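PDB 3LCY: titin from Homo sapiens, which probably acts as a giant scaffold and molecular spring of the muscle sarcomere, here represented by two tandem immunoglobulin domains of its A-band part. Local coordinates for residues A[125-128]-A[129-132]. Sequence-based numbering, arbitrary orientation.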
loop_
_atom_site.group_PDB
_atom_site.type_symbol
_atom_site.label_atom_id
_atom_site.label_comp_id
_atom_site.label_asym_id
_atom_site.label_seq_id
_atom_site.Cartn_x
_atom_site.Cartn_y
_atom_site.Cartn_z
ATOM N N VAL A 125 0.896 9.952 11.614
ATOM C CA VAL A 125 0.572 8.592 12.041
ATOM C C VAL A 125 0.662 7.568 10.910
ATOM O O VAL A 125 -0.112 7.616 9.954
ATOM C CB VAL A 125 -0.838 8.518 12.663
ATOM C CG1 VAL A 125 -1.130 7.108 13.152
ATOM C CG2 VAL A 125 -0.972 9.514 13.801
ATOM N N MET A 126 1.587 6.629 11.041
ATOM C CA MET A 126 1.720 5.538 10.091
ATOM C C MET A 126 0.737 4.420 10.452
ATOM O O MET A 126 0.536 4.094 11.605
ATOM C CB MET A 126 3.148 5.018 10.056
ATOM C CG MET A 126 4.186 6.041 9.673
ATOM S SD MET A 126 4.174 6.547 7.955
ATOM C CE MET A 126 4.791 5.105 7.135
ATOM N N TYR A 127 0.110 3.838 9.453
ATOM C CA TYR A 127 -0.856 2.791 9.699
ATOM C C TYR A 127 -0.791 1.680 8.678
ATOM O O TYR A 127 -0.239 1.831 7.607
ATOM C CB TYR A 127 -2.267 3.361 9.691
ATOM C CG TYR A 127 -2.770 3.647 8.312
ATOM C CD1 TYR A 127 -3.426 2.682 7.583
ATOM C CD2 TYR A 127 -2.565 4.875 7.724
ATOM C CE1 TYR A 127 -3.859 2.934 6.331
ATOM C CE2 TYR A 127 -3.011 5.128 6.468
ATOM C CZ TYR A 127 -3.656 4.155 5.783
ATOM O OH TYR A 127 -4.114 4.392 4.536
ATOM N N ILE A 128 -1.363 0.549 9.042
ATOM C CA ILE A 128 -1.482 -0.548 8.121
ATOM C C ILE A 128 -2.967 -0.830 7.961
ATOM O O ILE A 128 -3.651 -1.091 8.918
ATOM C CB ILE A 128 -0.761 -1.805 8.626
ATOM C CG1 ILE A 128 0.743 -1.634 8.510
ATOM C CG2 ILE A 128 -1.180 -3.003 7.839
ATOM C CD1 ILE A 128 1.518 -2.738 9.121
ATOM N N GLY A 129 -3.460 -0.771 6.739
ATOM C CA GLY A 129 -4.829 -1.119 6.464
ATOM C C GLY A 129 -5.190 -1.223 5.005
ATOM O O GLY A 129 -5.043 -0.301 4.297
ATOM N N ARG A 130 -5.685 -2.367 4.559
ATOM C CA ARG A 130 -6.096 -2.511 3.164
ATOM C C ARG A 130 -7.486 -3.128 3.120
ATOM O O ARG A 130 -7.729 -4.108 3.799
ATOM C CB ARG A 130 -5.093 -3.341 2.367
ATOM C CG ARG A 130 -3.817 -2.600 2.028
ATOM C CD ARG A 130 -4.101 -1.235 1.428
ATOM N NE ARG A 130 -2.883 -0.568 0.981
ATOM C CZ ARG A 130 -2.323 0.467 1.590
ATOM N NH1 ARG A 130 -2.869 0.972 2.678
ATOM N NH2 ARG A 130 -1.214 0.996 1.106
ATOM N N PRO A 131 -8.413 -2.571 2.353
ATOM C CA PRO A 131 -8.229 -1.395 1.500
ATOM C C PRO A 131 -8.050 -0.133 2.322
ATOM O O PRO A 131 -8.348 -0.139 3.509
ATOM C CB PRO A 131 -9.553 -1.316 0.745
ATOM C CG PRO A 131 -10.516 -2.025 1.609
ATOM C CD PRO A 131 -9.750 -3.153 2.187
ATOM N N VAL A 132 -7.570 0.938 1.707
ATOM C CA VAL A 132 -7.343 2.151 2.461
ATOM C C VAL A 132 -8.609 2.488 3.223
ATOM O O VAL A 132 -9.700 2.561 2.676
ATOM C CB VAL A 132 -6.973 3.295 1.515
ATOM C CG1 VAL A 132 -6.688 4.563 2.279
ATOM C CG2 VAL A 132 -5.791 2.897 0.677
#
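Tyr127 leans in the direction of the end of its own strand, and its ring edge meets Gly129 while its hydroxyl meets Val132 further down the chain. The amide N of Gly129 lies at the ring edge, near the ring plane, 3.6 Å from CD1. At the far end of the ring, Tyr127 OH rests against Val132 CG1 at 3.4 Å, the two side chains crossing at about a right angle. Tyr127 has CG between its backbone N and carbonyl carbon (chi1 76°), which tilts the ring to the C-terminal side, leaning obliquely past Gly129.

Arg130 folds back as well, through a bend at chi2 (-49°). Its NH1 donates to Gly129 O at 3.0 Å, nearly straight at N-H but from above the carbonyl plane, with the oxygen close to the guanidinium plane. That NH1 stops 4.1 Å from Tyr127 OH, near but not bonded.

The stronger polar partners lie outside: Tyr127 OH bonds Thr155 O, while Arg130 NE forms a salt bridge with Glu75 and NH2 reaches Glu156 O. Gln72 accepts from Gly129 N, and a cis peptide bond before Pro131 turns the chain where strand 121-130 ends.

This is the end of a strand in the second I-set immunoglobulin domain, facing the first domain, which supplies Gln72 and Glu75. Because the guanidinium group is shared among two backbone carbonyls and a carboxylate of the other domain, the contact probably helps to fix how the two domains are set against each other.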